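Local coordinates for protein beta-1,3-1,4-glucanase (PDB 5H4R) that probably hydrolyses mixed-linkage beta-1,3-1,4-glucans such as lichenan as a glycoside hydrolase family 5 lichenase, and binds cellotetraose in its glycan pocket, at residues 336-348 / 384-396. The protein carries 1 engineered substitution. Sequence-based numbering, arbitrary orientation.
Sequences LQSRVEFAAYYVR and YPEIVSAMMKYAR
Helices 336-348 and 385-395 run nearly parallel, their axes 7.6 Å apart at closest approach and 22° from alignment, with V340 beside I387, A344 beside A390 and R348 beside Y394. No direct hydrogen bond crosses between them. At the N-terminal end R339 drops NH2 over the centre of the Y384 ring, a cation-pi contact in which R339 CZ stands 4.5 Å from the ring centroid. The guanidinium is almost upright on the ring, the two planes 83° apart, so it points an edge at the aromatic face; its NH1 is meanwhile tied to the carbonyl of A329. I387 covers one face of the R339 guanidinium, its CD1 lying 3.6 Å from R339 CZ. That isoleucine is a knob in a hole formed by L336, R339, V340 and A343, and its CG1, set anti to the carbonyl carbon (chi1 -65°), reaches L336 and V340 while CG2 turns to A343. L336 also lays CD1 against Y384 CD1 at 3.7 Å. Replacing Y384 with an alanine would probably leave the R339 NH2 without its aromatic face and L336 CD1 without this neighbour.

In this TIM barrel, helix 336-352 connects strands 322-327 and 356-361, and helix 385-395 follows the last barrel strand; F327 and W359 of those strands back M391. Midway the helices meet through small residues, A344 CB sitting 4.0 Å from A390 CB, while A343 CB packs on M391 CG at 3.7 Å. Farther along, V347 sends CG1, anti to its own nitrogen, to A395 CA at 3.6 Å, and CG2 to M391. R348 crosses Y394 at about a right angle, CB against CB, and one water accepts from R348 NH1 and donates to Y394 O. The hydroxyl of Y394 hydrogen-bonds to the backbone of P26 and I28, and R348 NH2 to I30 O.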
loop_
_atom_site.group_PDB
_atom_site.type_symbol
_atom_site.label_atom_id
_atom_site.label_comp_id
_atom_site.label_asym_id
_atom_site.label_seq_id
_atom_site.Cartn_x
_atom_site.Cartn_y
_atom_site.Cartn_z
ATOM N N LEU A 336 15.211 15.362 10.668
ATOM C CA LEU A 336 15.393 15.166 9.236
ATOM C C LEU A 336 16.540 14.206 8.949
ATOM O O LEU A 336 16.400 13.292 8.136
ATOM C CB LEU A 336 15.643 16.502 8.549
ATOM C CG LEU A 336 15.878 16.435 7.044
ATOM C CD1 LEU A 336 14.669 15.822 6.331
ATOM C CD2 LEU A 336 16.182 17.838 6.504
ATOM N N GLN A 337 17.698 14.425 9.576
ATOM C CA GLN A 337 18.849 13.578 9.276
ATOM C C GLN A 337 18.522 12.111 9.528
ATOM O O GLN A 337 18.888 11.233 8.728
ATOM C CB GLN A 337 20.053 14.015 10.109
ATOM C CG GLN A 337 21.270 13.166 9.856
ATOM C CD GLN A 337 21.787 13.308 8.433
ATOM O OE1 GLN A 337 21.859 14.425 7.879
ATOM N NE2 GLN A 337 22.186 12.185 7.839
ATOM N N SER A 338 17.834 11.815 10.640
ATOM C CA SER A 338 17.434 10.431 10.902
ATOM C C SER A 338 16.500 9.893 9.825
ATOM O O SER A 338 16.625 8.740 9.397
ATOM C CB SER A 338 16.745 10.306 12.259
ATOM O OG SER A 338 17.647 10.476 13.338
ATOM N N ARG A 339 15.509 10.690 9.412
ATOM C CA ARG A 339 14.564 10.204 8.419
ATOM C C ARG A 339 15.224 10.036 7.049
ATOM O O ARG A 339 14.860 9.122 6.298
ATOM C CB ARG A 339 13.362 11.132 8.356
ATOM C CG ARG A 339 12.559 11.141 9.623
ATOM C CD ARG A 339 11.127 11.540 9.377
ATOM N NE ARG A 339 11.046 12.932 8.948
ATOM C CZ ARG A 339 10.111 13.455 8.150
ATOM N NH1 ARG A 339 9.130 12.724 7.624
ATOM N NH2 ARG A 339 10.163 14.744 7.879
ATOM N N VAL A 340 16.218 10.871 6.732
ATOM C CA VAL A 340 17.005 10.722 5.501
ATOM C C VAL A 340 17.796 9.410 5.512
ATOM O O VAL A 340 17.781 8.631 4.541
ATOM C CB VAL A 340 17.922 11.947 5.328
ATOM C CG1 VAL A 340 19.009 11.710 4.285
ATOM C CG2 VAL A 340 17.116 13.193 4.980
ATOM N N GLU A 341 18.493 9.127 6.614
ATOM C CA GLU A 341 19.247 7.880 6.689
ATOM C C GLU A 341 18.322 6.671 6.633
ATOM O O GLU A 341 18.608 5.691 5.926
ATOM C CB GLU A 341 20.099 7.851 7.952
ATOM C CG GLU A 341 21.255 8.837 7.920
ATOM C CD GLU A 341 22.108 8.847 9.194
ATOM O OE1 GLU A 341 22.304 7.778 9.828
ATOM O OE2 GLU A 341 22.578 9.950 9.582
ATOM N N PHE A 342 17.212 6.720 7.384
ATOM C CA PHE A 342 16.191 5.678 7.342
ATOM C C PHE A 342 15.723 5.412 5.917
ATOM O O PHE A 342 15.612 4.252 5.493
ATOM C CB PHE A 342 15.001 6.100 8.213
ATOM C CG PHE A 342 13.753 5.289 8.010
ATOM C CD1 PHE A 342 13.545 4.104 8.681
ATOM C CD2 PHE A 342 12.750 5.755 7.158
ATOM C CE1 PHE A 342 12.369 3.372 8.484
ATOM C CE2 PHE A 342 11.583 5.040 6.962
ATOM C CZ PHE A 342 11.384 3.852 7.626
ATOM N N ALA A 343 15.379 6.475 5.188
ATOM C CA ALA A 343 14.747 6.284 3.890
ATOM C C ALA A 343 15.713 5.678 2.892
ATOM O O ALA A 343 15.339 4.771 2.125
ATOM C CB ALA A 343 14.204 7.613 3.357
ATOM N N ALA A 344 16.959 6.140 2.898
ATOM C CA ALA A 344 17.960 5.554 2.027
ATOM C C ALA A 344 18.171 4.087 2.371
ATOM O O ALA A 344 18.249 3.234 1.481
ATOM C CB ALA A 344 19.275 6.324 2.150
ATOM N N TYR A 345 18.318 3.784 3.659
ATOM C CA TYR A 345 18.604 2.414 4.061
ATOM C C TYR A 345 17.450 1.491 3.710
ATOM O O TYR A 345 17.657 0.400 3.163
ATOM C CB TYR A 345 18.907 2.346 5.560
ATOM C CG TYR A 345 19.323 0.960 5.984
ATOM C CD1 TYR A 345 20.656 0.579 5.922
ATOM C CD2 TYR A 345 18.395 0.041 6.434
ATOM C CE1 TYR A 345 21.055 -0.696 6.295
ATOM C CE2 TYR A 345 18.792 -1.253 6.824
ATOM C CZ TYR A 345 20.110 -1.607 6.742
ATOM O OH TYR A 345 20.515 -2.864 7.118
ATOM N N TYR A 346 16.219 1.910 4.032
ATOM C CA TYR A 346 15.049 1.077 3.811
ATOM C C TYR A 346 14.912 0.735 2.330
ATOM O O TYR A 346 14.735 -0.433 1.967
ATOM C CB TYR A 346 13.823 1.804 4.335
ATOM C CG TYR A 346 12.571 0.985 4.461
ATOM C CD1 TYR A 346 11.857 0.588 3.332
ATOM C CD2 TYR A 346 12.049 0.675 5.701
ATOM C CE1 TYR A 346 10.675 -0.134 3.453
ATOM C CE2 TYR A 346 10.870 -0.062 5.826
ATOM C CZ TYR A 346 10.202 -0.454 4.696
ATOM O OH TYR A 346 9.026 -1.151 4.812
ATOM N N VAL A 347 15.042 1.743 1.458
ATOM C CA VAL A 347 14.911 1.507 0.020
ATOM C C VAL A 347 16.044 0.611 -0.500
ATOM O O VAL A 347 15.810 -0.302 -1.302
ATOM C CB VAL A 347 14.836 2.847 -0.731
ATOM C CG1 VAL A 347 14.940 2.629 -2.247
ATOM C CG2 VAL A 347 13.544 3.528 -0.409
ATOM N N ARG A 348 17.286 0.833 -0.065
ATOM C CA ARG A 348 18.362 -0.045 -0.542
ATOM C C ARG A 348 18.209 -1.473 -0.014
ATOM O O ARG A 348 18.417 -2.448 -0.758
ATOM C CB ARG A 348 19.723 0.506 -0.133
ATOM C CG ARG A 348 20.913 -0.405 -0.520
ATOM C CD ARG A 348 20.984 -0.693 -2.003
ATOM N NE ARG A 348 21.853 -1.838 -2.277
ATOM C CZ ARG A 348 21.775 -2.601 -3.370
ATOM N NH1 ARG A 348 20.872 -2.352 -4.304
ATOM N NH2 ARG A 348 22.599 -3.633 -3.528
ATOM N N TYR A 384 10.565 18.101 1.949
ATOM C CA TYR A 384 11.681 17.260 2.368
ATOM C C TYR A 384 12.331 16.644 1.136
ATOM O O TYR A 384 12.304 15.429 0.942
ATOM C CB TYR A 384 11.199 16.181 3.332
ATOM C CG TYR A 384 10.629 16.762 4.588
ATOM C CD1 TYR A 384 11.451 17.428 5.474
ATOM C CD2 TYR A 384 9.273 16.637 4.904
ATOM C CE1 TYR A 384 10.957 17.981 6.618
ATOM C CE2 TYR A 384 8.756 17.199 6.053
ATOM C CZ TYR A 384 9.599 17.857 6.918
ATOM O OH TYR A 384 9.155 18.433 8.089
ATOM N N PRO A 385 12.898 17.468 0.260
ATOM C CA PRO A 385 13.576 16.910 -0.922
ATOM C C PRO A 385 14.725 15.982 -0.554
ATOM O O PRO A 385 15.078 15.091 -1.344
ATOM C CB PRO A 385 14.062 18.157 -1.664
ATOM C CG PRO A 385 14.181 19.210 -0.606
ATOM C CD PRO A 385 13.074 18.917 0.387
ATOM N N GLU A 386 15.311 16.155 0.630
ATOM C CA GLU A 386 16.406 15.292 1.059
ATOM C C GLU A 386 15.950 13.847 1.228
ATOM O O GLU A 386 16.715 12.912 0.957
ATOM C CB GLU A 386 16.994 15.804 2.359
ATOM C CG GLU A 386 17.509 17.258 2.272
ATOM C CD GLU A 386 16.476 18.337 2.619
ATOM O OE1 GLU A 386 15.261 18.054 2.781
ATOM O OE2 GLU A 386 16.925 19.504 2.732
ATOM N N ILE A 387 14.730 13.643 1.733
ATOM C CA ILE A 387 14.197 12.293 1.881
ATOM C C ILE A 387 13.954 11.693 0.508
ATOM O O ILE A 387 14.265 10.527 0.257
ATOM C CB ILE A 387 12.915 12.302 2.737
ATOM C CG1 ILE A 387 13.217 12.742 4.179
ATOM C CG2 ILE A 387 12.243 10.939 2.728
ATOM C CD1 ILE A 387 11.998 12.860 5.117
ATOM N N VAL A 388 13.386 12.479 -0.409
ATOM C CA VAL A 388 13.137 11.986 -1.761
ATOM C C VAL A 388 14.454 11.605 -2.422
ATOM O O VAL A 388 14.599 10.504 -2.960
ATOM C CB VAL A 388 12.363 13.026 -2.585
ATOM C CG1 VAL A 388 12.195 12.553 -4.018
ATOM C CG2 VAL A 388 10.984 13.286 -1.955
ATOM N N SER A 389 15.450 12.489 -2.335
ATOM C CA SER A 389 16.739 12.221 -2.960
ATOM C C SER A 389 17.406 11.002 -2.346
ATOM O O SER A 389 18.093 10.240 -3.047
ATOM C CB SER A 389 17.652 13.434 -2.823
ATOM O OG SER A 389 17.167 14.488 -3.612
ATOM N N ALA A 390 17.236 10.821 -1.038
ATOM C CA ALA A 390 17.799 9.654 -0.363
ATOM C C ALA A 390 17.228 8.368 -0.939
ATOM O O ALA A 390 17.962 7.395 -1.164
ATOM C CB ALA A 390 17.520 9.733 1.141
ATOM N N MET A 391 15.920 8.352 -1.196
ATOM C CA MET A 391 15.293 7.174 -1.769
ATOM C C MET A 391 15.731 6.991 -3.207
ATOM O O MET A 391 16.002 5.870 -3.642
ATOM C CB MET A 391 13.778 7.292 -1.657
ATOM C CG MET A 391 13.330 7.324 -0.208
ATOM S SD MET A 391 11.572 7.118 -0.025
ATOM C CE MET A 391 10.967 8.694 -0.658
ATOM N N MET A 392 15.810 8.084 -3.966
ATOM C CA MET A 392 16.093 7.938 -5.389
ATOM C C MET A 392 17.497 7.411 -5.628
ATOM O O MET A 392 17.748 6.758 -6.654
ATOM C CB MET A 392 15.890 9.270 -6.091
ATOM C CG MET A 392 14.484 9.741 -6.061
ATOM S SD MET A 392 13.360 8.536 -6.809
ATOM C CE MET A 392 11.822 9.156 -6.123
ATOM N N LYS A 393 18.422 7.706 -4.709
ATOM C CA LYS A 393 19.794 7.234 -4.830
ATOM C C LYS A 393 19.869 5.718 -4.906
ATOM O O LYS A 393 20.744 5.180 -5.592
ATOM C CB LYS A 393 20.614 7.741 -3.650
ATOM C CG LYS A 393 22.084 7.365 -3.697
ATOM C CD LYS A 393 22.840 8.046 -2.554
ATOM C CE LYS A 393 24.311 7.633 -2.504
ATOM N NZ LYS A 393 25.035 8.021 -3.739
ATOM N N TYR A 394 18.955 5.017 -4.230
ATOM C CA TYR A 394 19.021 3.567 -4.104
ATOM C C TYR A 394 17.835 2.828 -4.711
ATOM O O TYR A 394 17.813 1.602 -4.660
ATOM C CB TYR A 394 19.166 3.172 -2.621
ATOM C CG TYR A 394 20.467 3.717 -2.049
ATOM C CD1 TYR A 394 21.658 3.143 -2.396
ATOM C CD2 TYR A 394 20.487 4.820 -1.199
ATOM C CE1 TYR A 394 22.876 3.632 -1.906
ATOM C CE2 TYR A 394 21.701 5.334 -0.706
ATOM C CZ TYR A 394 22.881 4.729 -1.054
ATOM O OH TYR A 394 24.109 5.208 -0.595
ATOM N N ALA A 395 16.868 3.519 -5.313
ATOM C CA ALA A 395 15.654 2.850 -5.771
ATOM C C ALA A 395 15.832 2.017 -7.038
ATOM O O ALA A 395 15.140 1.000 -7.211
ATOM C CB ALA A 395 14.555 3.882 -6.028
ATOM N N ARG A 396 16.695 2.435 -7.960
ATOM C CA ARG A 396 16.761 1.767 -9.244
ATOM C C ARG A 396 17.201 0.325 -9.080
ATOM O O ARG A 396 16.642 -0.587 -9.728
ATOM C CB ARG A 396 17.698 2.524 -10.191
ATOM C CG ARG A 396 17.648 2.034 -11.626
ATOM C CD ARG A 396 18.778 2.622 -12.456
ATOM N NE ARG A 396 20.061 2.023 -12.090
ATOM C CZ ARG A 396 20.540 0.891 -12.602
ATOM N NH1 ARG A 396 19.856 0.221 -13.523
ATOM N NH2 ARG A 396 21.712 0.428 -12.193
ATOM O OXT ARG A 396 18.142 0.018 -8.340
HETATM O O HOH W 1 20.135 0.261 -5.013
#